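Local coordinates for protein putative sugar ABC transporter (Yersinia enterocolitica subsp. enterocolitica 8081, PDB 5ULB) that binds a selenium analogue of methylthioribose between its two lobes and probably delivers methylthioribose-type sugars to an ABC transporter as its periplasmic binding protein, at residues L81-D86 / V105-Q111; L117-D123 / T282-F288; Q134-F139 / I232-S236. One frame throughout, in Å; residues are numbered along the deposited sequence. Where two conformers were deposited one is given.

Interaction 1: L81-D86 / V105-Q111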
loop_
_atom_site.group_PDB
_atom_site.type_symbol
_atom_site.label_atom_id
_atom_site.label_comp_id
_atom_site.label_asym_id
_atom_site.label_seq_id
_atom_site.Cartn_x
_atom_site.Cartn_y
_atom_site.Cartn_z
ATOM N N LEU A 81 -8.071 -9.548 3.039
ATOM C CA LEU A 81 -8.376 -8.896 1.794
ATOM C C LEU A 81 -7.629 -7.611 1.657
ATOM O O LEU A 81 -7.412 -6.912 2.648
ATOM C CB LEU A 81 -9.857 -8.609 1.664
ATOM C CG LEU A 81 -10.871 -9.757 1.865
ATOM C CD1 LEU A 81 -12.260 -9.317 1.572
ATOM C CD2 LEU A 81 -10.419 -10.949 1.006
ATOM N N SER A 82 -7.310 -7.235 0.408
ATOM C CA SER A 82 -6.663 -5.965 0.143
ATOM C C SER A 82 -7.261 -5.359 -1.116
ATOM O O SER A 82 -7.366 -6.051 -2.150
ATOM C CB SER A 82 -5.173 -6.206 0.025
ATOM O OG SER A 82 -4.380 -5.050 -0.116
ATOM N N GLN A 83 -7.665 -4.080 -1.051
ATOM C CA GLN A 83 -8.242 -3.366 -2.146
ATOM C C GLN A 83 -9.566 -3.921 -2.653
ATOM O O GLN A 83 -9.970 -3.702 -3.796
ATOM C CB GLN A 83 -7.273 -3.126 -3.336
ATOM C CG GLN A 83 -6.107 -2.100 -3.037
ATOM C CD GLN A 83 -4.985 -2.655 -2.330
ATOM O OE1 GLN A 83 -4.769 -3.867 -2.390
ATOM N NE2 GLN A 83 -4.236 -1.837 -1.606
ATOM N N GLY A 84 -10.328 -4.561 -1.754
ATOM C CA GLY A 84 -11.727 -4.942 -2.105
ATOM C C GLY A 84 -12.579 -3.717 -2.288
ATOM O O GLY A 84 -12.491 -2.770 -1.495
ATOM N N ARG A 85 -13.388 -3.710 -3.341
ATOM C CA ARG A 85 -14.163 -2.534 -3.706
ATOM C C ARG A 85 -15.639 -2.685 -3.345
ATOM O O ARG A 85 -16.165 -3.787 -3.097
ATOM C CB ARG A 85 -13.981 -2.207 -5.204
ATOM C CG ARG A 85 -12.589 -1.825 -5.552
ATOM C CD ARG A 85 -12.381 -1.479 -7.053
ATOM N NE ARG A 85 -13.416 -0.631 -7.534
ATOM C CZ ARG A 85 -13.397 -0.155 -8.698
ATOM N NH1 ARG A 85 -14.404 0.652 -9.081
ATOM N NH2 ARG A 85 -12.412 -0.576 -9.474
ATOM N N ASP A 86 -16.300 -1.552 -3.396
ATOM C CA ASP A 86 -17.755 -1.566 -3.489
ATOM C C ASP A 86 -18.161 -2.049 -4.874
ATOM O O ASP A 86 -17.443 -1.859 -5.834
ATOM C CB ASP A 86 -18.264 -0.081 -3.326
ATOM C CG ASP A 86 -18.399 0.365 -1.837
ATOM O OD1 ASP A 86 -18.911 -0.447 -1.021
ATOM O OD2 ASP A 86 -18.051 1.534 -1.607
ATOM N N VAL A 105 -8.899 -6.741 6.862
ATOM C CA VAL A 105 -8.886 -6.204 5.586
ATOM C C VAL A 105 -8.040 -4.940 5.549
ATOM O O VAL A 105 -7.851 -4.264 6.551
ATOM C CB VAL A 105 -10.261 -5.967 4.968
ATOM C CG1 VAL A 105 -11.085 -7.292 4.957
ATOM C CG2 VAL A 105 -11.027 -4.861 5.665
ATOM N N PHE A 106 -7.487 -4.670 4.355
ATOM C CA PHE A 106 -6.647 -3.497 4.103
ATOM C C PHE A 106 -7.183 -2.758 2.887
ATOM O O PHE A 106 -7.443 -3.388 1.850
ATOM C CB PHE A 106 -5.214 -3.887 3.886
ATOM C CG PHE A 106 -4.316 -2.727 3.529
ATOM C CD1 PHE A 106 -4.082 -1.669 4.434
ATOM C CD2 PHE A 106 -3.778 -2.638 2.309
ATOM C CE1 PHE A 106 -3.341 -0.593 4.025
ATOM C CE2 PHE A 106 -3.018 -1.540 1.941
ATOM C CZ PHE A 106 -2.839 -0.463 2.755
ATOM N N ASP A 107 -7.394 -1.454 2.970
ATOM C CA ASP A 107 -7.852 -0.641 1.848
ATOM C C ASP A 107 -9.072 -1.224 1.169
ATOM O O ASP A 107 -9.164 -1.132 -0.076
ATOM C CB ASP A 107 -6.694 -0.479 0.826
ATOM C CG ASP A 107 -5.779 0.665 1.154
ATOM O OD1 ASP A 107 -6.031 1.450 2.105
ATOM O OD2 ASP A 107 -4.762 0.792 0.350
ATOM N N THR A 108 -9.995 -1.680 1.976
ATOM C CA THR A 108 -11.186 -2.357 1.485
ATOM C C THR A 108 -12.427 -1.593 1.881
ATOM O O THR A 108 -12.505 -1.049 2.975
ATOM C CB THR A 108 -11.187 -3.839 1.983
ATOM O OG1 THR A 108 -10.079 -4.503 1.362
ATOM C CG2 THR A 108 -12.454 -4.598 1.673
ATOM N N ALA A 109 -13.396 -1.519 0.979
ATOM C CA ALA A 109 -14.615 -0.791 1.230
ATOM C C ALA A 109 -15.578 -1.568 2.048
ATOM O O ALA A 109 -16.099 -2.592 1.591
ATOM C CB ALA A 109 -15.235 -0.435 -0.124
ATOM N N ILE A 110 -15.830 -1.114 3.259
ATOM C CA ILE A 110 -16.689 -1.760 4.221
ATOM C C ILE A 110 -17.730 -0.748 4.762
ATOM O O ILE A 110 -17.357 0.302 5.202
ATOM C CB ILE A 110 -15.993 -2.397 5.364
ATOM C CG1 ILE A 110 -14.935 -3.436 4.857
ATOM C CG2 ILE A 110 -16.948 -2.978 6.366
ATOM C CD1 ILE A 110 -15.542 -4.693 4.302
ATOM N N GLN A 111 -19.008 -1.077 4.623
ATOM C CA GLN A 111 -20.060 -0.246 5.171
ATOM C C GLN A 111 -20.513 -0.796 6.519
ATOM O O GLN A 111 -20.845 -1.972 6.628
ATOM C CB GLN A 111 -21.259 -0.326 4.253
ATOM C CG GLN A 111 -20.828 0.267 2.869
ATOM C CD GLN A 111 -21.742 -0.130 1.783
ATOM O OE1 GLN A 111 -22.916 0.287 1.745
ATOM N NE2 GLN A 111 -21.245 -0.987 0.905
HETATM O O HOH W 1 -18.543 -2.878 0.177
#
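Two parallel strands end side by side here, and their register survives into the loops that follow. Leu81 pairs with Val105 and Ser82 with Phe106, each at a CA-CA distance of 4.7 Å. Phe106 N donates to Leu81 O (2.8 Å) and Gln83 N to Phe106 O (3.0 Å). Gln83 and Asp107 both adopt positive phi, so the two chains turn together and pair again: Ala109 N reaches Gly84 O at 2.9 Å, and Gly84 N bonds to Thr108 OG1 at 3.1 Å. Gly84 is tightly fitted, since a CB there would lie 3.0 Å from Thr108 CG2. Thr108 OG1 also donates to Phe106 O (2.9 Å), tying its own turn to the strand end.

On one face, Leu81 CB packs on Val105 CG1 at 3.8 Å; on the other, Ser82 OG lies at the edge of the Phe106 ring and donates to Gln83 OE1 (2.6 Å). That leaves Gln83 NE2 for a weak bond to Asp107 OD2 (3.3 Å) and a weak hydrogen bond to O4 of the bound 5-Se-methyl-5-selenoribose. Asp107 also lines this sugar pocket, and its OD1 forms a salt bridge with Arg158. Farther out, Asp86 CG rests 3.7 Å from Ala109 CB, and a water donates to both Asp86 OD1 (2.7 Å) and Ala109 O (2.8 Å).

The example illustrates how a Rossmann-like lobe builds a binding site at the C-terminal ends of its parallel strands. Helix 89-98 makes the crossover of this beta-alpha-beta unit and packs Val93 against Leu81, while strands 21-26 and 118-122 flank the pair.

Interaction 2: L117-D123 / T282-F288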
loop_
_atom_site.group_PDB
_atom_site.type_symbol
_atom_site.label_atom_id
_atom_site.label_comp_id
_atom_site.label_asym_id
_atom_site.label_seq_id
_atom_site.Cartn_x
_atom_site.Cartn_y
_atom_site.Cartn_z
ATOM N N LEU A 117 -14.360 -8.078 12.576
ATOM C CA LEU A 117 -13.492 -7.550 11.511
ATOM C C LEU A 117 -12.563 -6.478 12.102
ATOM O O LEU A 117 -13.009 -5.665 12.894
ATOM C CB LEU A 117 -14.397 -6.940 10.430
ATOM C CG LEU A 117 -13.619 -6.336 9.272
ATOM C CD1 LEU A 117 -12.787 -7.351 8.506
ATOM C CD2 LEU A 117 -14.591 -5.638 8.362
ATOM N N THR A 118 -11.309 -6.496 11.650
ATOM C CA THR A 118 -10.533 -5.289 11.706
ATOM C C THR A 118 -10.380 -4.708 10.320
ATOM O O THR A 118 -9.944 -5.424 9.399
ATOM C CB THR A 118 -9.122 -5.504 12.339
ATOM O OG1 THR A 118 -9.232 -6.122 13.601
ATOM C CG2 THR A 118 -8.319 -4.224 12.422
ATOM N N VAL A 119 -10.613 -3.378 10.155
ATOM C CA VAL A 119 -10.349 -2.678 8.951
ATOM C C VAL A 119 -9.078 -1.877 9.106
ATOM O O VAL A 119 -8.906 -1.156 10.104
ATOM C CB VAL A 119 -11.514 -1.802 8.488
ATOM C CG1 VAL A 119 -12.794 -2.621 8.279
ATOM C CG2 VAL A 119 -11.767 -0.660 9.426
ATOM N N THR A 120 -8.153 -2.004 8.168
ATOM C CA THR A 120 -6.922 -1.314 8.226
ATOM C C THR A 120 -6.712 -0.446 7.010
ATOM O O THR A 120 -7.235 -0.732 5.927
ATOM C CB THR A 120 -5.713 -2.237 8.447
ATOM O OG1 THR A 120 -5.343 -2.953 7.266
ATOM C CG2 THR A 120 -5.888 -3.270 9.597
ATOM N N GLN A 121 -5.962 0.658 7.186
ATOM C CA GLN A 121 -5.709 1.603 6.121
ATOM C C GLN A 121 -4.527 2.455 6.491
ATOM O O GLN A 121 -4.133 2.495 7.649
ATOM C CB GLN A 121 -6.918 2.460 5.817
ATOM C CG GLN A 121 -7.549 3.121 7.042
ATOM C CD GLN A 121 -8.460 2.222 7.935
ATOM O OE1 GLN A 121 -9.088 1.306 7.423
ATOM N NE2 GLN A 121 -8.379 2.374 9.245
ATOM N N GLN A 122 -3.961 3.138 5.514
ATOM C CA GLN A 122 -2.996 4.181 5.793
ATOM C C GLN A 122 -3.759 5.455 6.074
ATOM O O GLN A 122 -4.944 5.557 5.875
ATOM C CB GLN A 122 -2.018 4.347 4.590
ATOM C CG GLN A 122 -1.242 3.058 4.252
ATOM C CD GLN A 122 -0.662 2.992 2.886
ATOM O OE1 GLN A 122 0.610 2.926 2.735
ATOM N NE2 GLN A 122 -1.483 3.034 1.901
ATOM N N ASP A 123 -3.036 6.478 6.562
ATOM C CA ASP A 123 -3.637 7.819 6.758
ATOM C C ASP A 123 -3.561 8.532 5.452
ATOM O O ASP A 123 -2.620 9.277 5.166
ATOM C CB ASP A 123 -2.838 8.557 7.877
ATOM C CG ASP A 123 -3.442 9.900 8.203
ATOM O OD1 ASP A 123 -4.336 10.399 7.461
ATOM O OD2 ASP A 123 -3.027 10.455 9.247
ATOM N N THR A 282 -9.014 -7.732 19.303
ATOM C CA THR A 282 -8.468 -6.909 18.225
ATOM C C THR A 282 -9.423 -5.765 17.928
ATOM O O THR A 282 -10.593 -5.862 18.155
ATOM C CB THR A 282 -8.289 -7.769 16.932
ATOM O OG1 THR A 282 -9.502 -8.417 16.580
ATOM C CG2 THR A 282 -7.102 -8.735 17.083
ATOM N N PRO A 283 -8.889 -4.612 17.520
ATOM C CA PRO A 283 -9.694 -3.424 17.384
ATOM C C PRO A 283 -10.532 -3.454 16.135
ATOM O O PRO A 283 -10.244 -4.193 15.168
ATOM C CB PRO A 283 -8.661 -2.321 17.279
ATOM C CG PRO A 283 -7.464 -2.964 16.701
ATOM C CD PRO A 283 -7.477 -4.368 17.251
ATOM N N ALA A 284 -11.541 -2.627 16.049
ATOM C CA ALA A 284 -12.369 -2.475 14.877
ATOM C C ALA A 284 -11.606 -1.867 13.684
ATOM O O ALA A 284 -11.855 -2.238 12.524
ATOM C CB ALA A 284 -13.574 -1.583 15.209
ATOM N N SER A 285 -10.643 -1.004 14.007
ATOM C CA SER A 285 -9.940 -0.246 12.992
ATOM C C SER A 285 -8.483 -0.079 13.426
ATOM O O SER A 285 -8.181 0.047 14.612
ATOM C CB SER A 285 -10.626 1.139 12.715
ATOM O OG SER A 285 -10.021 1.888 11.667
ATOM N N TYR A 286 -7.626 0.094 12.435
ATOM C CA TYR A 286 -6.250 0.412 12.703
ATOM C C TYR A 286 -5.662 1.194 11.500
ATOM O O TYR A 286 -5.887 0.852 10.331
ATOM C CB TYR A 286 -5.384 -0.878 12.906
ATOM C CG TYR A 286 -3.938 -0.681 13.156
ATOM C CD1 TYR A 286 -3.473 -0.214 14.395
ATOM C CD2 TYR A 286 -2.959 -0.780 12.139
ATOM C CE1 TYR A 286 -2.165 0.002 14.650
ATOM C CE2 TYR A 286 -1.684 -0.522 12.428
ATOM C CZ TYR A 286 -1.261 -0.181 13.674
ATOM O OH TYR A 286 0.058 0.040 13.890
ATOM N N GLU A 287 -4.882 2.221 11.832
ATOM C CA GLU A 287 -4.293 3.089 10.817
ATOM C C GLU A 287 -2.769 3.063 10.887
ATOM O O GLU A 287 -2.183 3.256 11.969
ATOM C CB GLU A 287 -4.784 4.527 11.000
ATOM C CG GLU A 287 -4.432 5.449 9.917
ATOM C CD GLU A 287 -5.084 6.828 10.069
ATOM O OE1 GLU A 287 -4.546 7.647 10.818
ATOM O OE2 GLU A 287 -6.089 7.035 9.359
ATOM N N PHE A 288 -2.085 2.885 9.737
ATOM C CA PHE A 288 -0.669 2.925 9.695
ATOM C C PHE A 288 -0.181 4.362 9.526
ATOM O O PHE A 288 -0.791 5.117 8.831
ATOM C CB PHE A 288 -0.155 2.115 8.462
ATOM C CG PHE A 288 -0.497 0.661 8.563
ATOM C CD1 PHE A 288 0.343 -0.219 9.187
ATOM C CD2 PHE A 288 -1.632 0.143 8.005
ATOM C CE1 PHE A 288 0.018 -1.581 9.311
ATOM C CE2 PHE A 288 -1.995 -1.242 8.094
ATOM C CZ PHE A 288 -1.160 -2.082 8.790
HETATM O O HOH W 2 -12.175 -6.997 15.731
HETATM O O HOH W 3 -0.289 6.545 6.720
#
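Thr118 OG1 donates to Pro283 O at 2.7 Å, just ahead of a parallel pairing of strands 118-122 and 285-288. Val119 and Gln121 carry it: Val119 N to Ala284 O and Tyr286 N to Val119 O (both 2.9 Å), Phe288 N to Gln121 O (3.0 Å) and Gln121 N to Tyr286 O (3.2 Å). Gln121 NE2 folds back to Ser285 OG (3.0 Å). A water bridges Asp123 N (2.8 Å) and Phe288 O (2.6 Å).

On the face of Thr120, Gln122 and Phe288, Thr120 OG1 meets the Phe288 ring edge, 3.8 Å from Phe288 CE2, while hydrogen-bonded to Val105 O and Asn269 ND2. Gln122 NE2 bonds to the sugar's O2.

The chain leaves by helix 124-138 and returns 159 residues later, consistent with the interlobe crossings of periplasmic sugar-binding proteins. Asp123 OD2 and Glu287 OE1, like charges, approach to 3.6 Å, but Asp123 OD1 caps helix 124-138 through Ser126 N. Cohesion rests on main-chain bonds and the Thr118 and Gln121 side chains; no salt bridge crosses.

Interaction 3: Q134-F139 / I232-S236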
loop_
_atom_site.group_PDB
_atom_site.type_symbol
_atom_site.label_atom_id
_atom_site.label_comp_id
_atom_site.label_asym_id
_atom_site.label_seq_id
_atom_site.Cartn_x
_atom_site.Cartn_y
_atom_site.Cartn_z
ATOM N N GLN A 134 3.922 19.180 -0.224
ATOM C CA GLN A 134 5.304 19.570 -0.578
ATOM C C GLN A 134 5.332 20.203 -1.905
ATOM O O GLN A 134 6.117 21.147 -2.096
ATOM C CB GLN A 134 6.244 18.396 -0.497
ATOM C CG GLN A 134 7.709 18.817 -0.488
ATOM C CD GLN A 134 8.145 19.614 0.739
ATOM O OE1 GLN A 134 7.782 19.211 1.906
ATOM N NE2 GLN A 134 8.742 20.721 0.510
ATOM N N LEU A 135 4.541 19.730 -2.841
ATOM C CA LEU A 135 4.435 20.344 -4.159
ATOM C C LEU A 135 3.995 21.820 -4.018
ATOM O O LEU A 135 4.504 22.784 -4.557
ATOM C CB LEU A 135 3.529 19.502 -5.054
ATOM C CG LEU A 135 3.366 19.861 -6.538
ATOM C CD1 LEU A 135 2.665 18.699 -7.219
ATOM C CD2 LEU A 135 2.557 21.098 -6.744
ATOM N N VAL A 136 2.953 22.003 -3.208
ATOM C CA VAL A 136 2.414 23.356 -2.986
ATOM C C VAL A 136 3.486 24.230 -2.426
ATOM O O VAL A 136 3.613 25.399 -2.845
ATOM C CB VAL A 136 1.200 23.287 -2.073
ATOM C CG1 VAL A 136 0.762 24.701 -1.627
ATOM C CG2 VAL A 136 -0.007 22.525 -2.752
ATOM N N LYS A 137 4.194 23.772 -1.387
ATOM C CA LYS A 137 5.257 24.554 -0.724
ATOM C C LYS A 137 6.335 24.881 -1.785
ATOM O O LYS A 137 6.770 26.031 -1.901
ATOM C CB LYS A 137 5.871 23.724 0.353
ATOM C CG LYS A 137 5.054 23.539 1.603
ATOM C CD LYS A 137 5.799 22.661 2.663
ATOM C CE LYS A 137 4.966 22.480 3.905
ATOM N NZ LYS A 137 5.558 21.571 4.839
ATOM N N ASP A 138 6.786 23.902 -2.540
ATOM C CA ASP A 138 7.921 24.079 -3.473
ATOM C C ASP A 138 7.584 25.068 -4.585
ATOM O O ASP A 138 8.443 25.712 -5.060
ATOM C CB ASP A 138 8.314 22.780 -4.070
ATOM C CG ASP A 138 9.032 21.852 -3.056
ATOM O OD1 ASP A 138 9.351 22.255 -1.913
ATOM O OD2 ASP A 138 9.368 20.655 -3.474
ATOM N N PHE A 139 6.292 25.162 -4.973
ATOM C CA PHE A 139 5.863 26.035 -6.037
ATOM C C PHE A 139 5.140 27.306 -5.530
ATOM O O PHE A 139 4.568 28.076 -6.317
ATOM C CB PHE A 139 5.060 25.260 -7.077
ATOM C CG PHE A 139 5.911 24.347 -7.880
ATOM C CD1 PHE A 139 6.526 24.789 -9.015
ATOM C CD2 PHE A 139 6.167 23.102 -7.452
ATOM C CE1 PHE A 139 7.390 23.951 -9.743
ATOM C CE2 PHE A 139 7.022 22.288 -8.178
ATOM C CZ PHE A 139 7.637 22.679 -9.318
ATOM N N ILE A 232 10.261 18.942 -14.985
ATOM C CA ILE A 232 9.027 18.664 -14.212
ATOM C C ILE A 232 9.382 17.900 -13.026
ATOM O O ILE A 232 10.016 16.870 -13.076
ATOM C CB ILE A 232 8.030 17.900 -15.132
ATOM C CG1 ILE A 232 7.692 18.704 -16.363
ATOM C CG2 ILE A 232 6.838 17.468 -14.330
ATOM C CD1 ILE A 232 6.870 17.915 -17.409
ATOM N N LYS A 233 8.884 18.332 -11.834
ATOM C CA LYS A 233 9.170 17.668 -10.582
ATOM C C LYS A 233 8.086 16.679 -10.162
ATOM O O LYS A 233 6.910 16.951 -10.367
ATOM C CB LYS A 233 9.420 18.734 -9.494
ATOM C CG LYS A 233 10.630 19.626 -9.830
ATOM C CD LYS A 233 11.886 18.861 -10.355
ATOM C CE LYS A 233 13.047 19.776 -10.773
ATOM N NZ LYS A 233 14.090 19.124 -11.707
ATOM N N LEU A 234 8.512 15.560 -9.594
ATOM C CA LEU A 234 7.618 14.495 -9.211
ATOM C C LEU A 234 7.474 14.353 -7.670
ATOM O O LEU A 234 8.502 14.376 -6.970
ATOM C CB LEU A 234 8.067 13.081 -9.653
ATOM C CG LEU A 234 8.225 12.781 -11.043
ATOM C CD1 LEU A 234 8.909 11.424 -11.275
ATOM C CD2 LEU A 234 6.841 12.801 -11.700
ATOM N N TYR A 235 6.240 14.203 -7.220
ATOM C CA TYR A 235 5.912 14.054 -5.792
ATOM C C TYR A 235 5.035 12.832 -5.713
ATOM O O TYR A 235 3.995 12.782 -6.338
ATOM C CB TYR A 235 5.157 15.310 -5.344
ATOM C CG TYR A 235 5.970 16.584 -5.448
ATOM C CD1 TYR A 235 6.136 17.212 -6.656
ATOM C CD2 TYR A 235 6.665 17.100 -4.362
ATOM C CE1 TYR A 235 6.944 18.337 -6.773
ATOM C CE2 TYR A 235 7.468 18.201 -4.464
ATOM C CZ TYR A 235 7.573 18.820 -5.669
ATOM O OH TYR A 235 8.398 19.900 -5.816
ATOM N N SER A 236 5.450 11.844 -4.877
ATOM C CA SER A 236 4.750 10.563 -4.826
ATOM C C SER A 236 4.336 10.136 -3.452
ATOM O O SER A 236 4.946 10.442 -2.436
ATOM C CB SER A 236 5.719 9.489 -5.461
ATOM O OG SER A 236 5.033 8.294 -5.840
#
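Tyr235 dominates this helix-on-strand contact. With chi1 near -63° (m), its side chain rises from strand 233-236 toward helix 134-138, and the ring lies against the Leu135 backbone and side chain. Leu135 CB sits 3.8 Å from the Tyr235 ring centroid, 9° off the normal, a CH-pi contact over the face; its t,t rotamer also carries CD1 to 3.8 Å from Tyr235 CD1. The phenol then ends at the helix terminus, where Tyr235 OH donates to Asp138 OD2 at 2.6 Å. Asp138, in an m rotamer, receives a second bond on its other oxygen from Gln134 NE2 (2.9 Å to OD1), one helical turn earlier.

Such helix-on-sheet packing is the ordinary layering of an alpha/beta lobe: segment 134-138 runs at 149° to strand 233-236, roughly antiparallel, and its parent helix also covers strand 208-211, where Leu135 and Phe139 touch Ala208.

Phe139, the first residue to leave helical geometry, keeps an m rotamer that directs its ring back to the strand. Phe139 CE2 lies 4.2 Å from Tyr235 CE1, and Lys233 CG meets the ring edge, 4.3 Å from Phe139 CZ. The Lys233 amine turns aside and bonds to Thr230 O.

Overall arrangement
Interactions 1 and 2 are neighbouring steps across one sheet, their centres 11 Å apart. Val105 O lies 2.8 Å from Thr120 N, a probable hydrogen bond. Val105 N likewise lies 3.0 Å from Thr118 O. Together they bring Gln83, Asp107 and Gln122 to both anomers of the sugar, and Phe106 to the beta anomer. The side chain of Asp107 is about 2 Å from the bound 5-Se-methyl-5-selenoribose, and the side chain of Gln122 about 3 Å. Interaction 3 reaches the same sheet on what is probably the other lobe, 30 Å from both centre to centre, and its Tyr235 side chain stays about 13 Å from the ligand. Helix 124-138, directly following strand 118-122, links interactions 2 and 3.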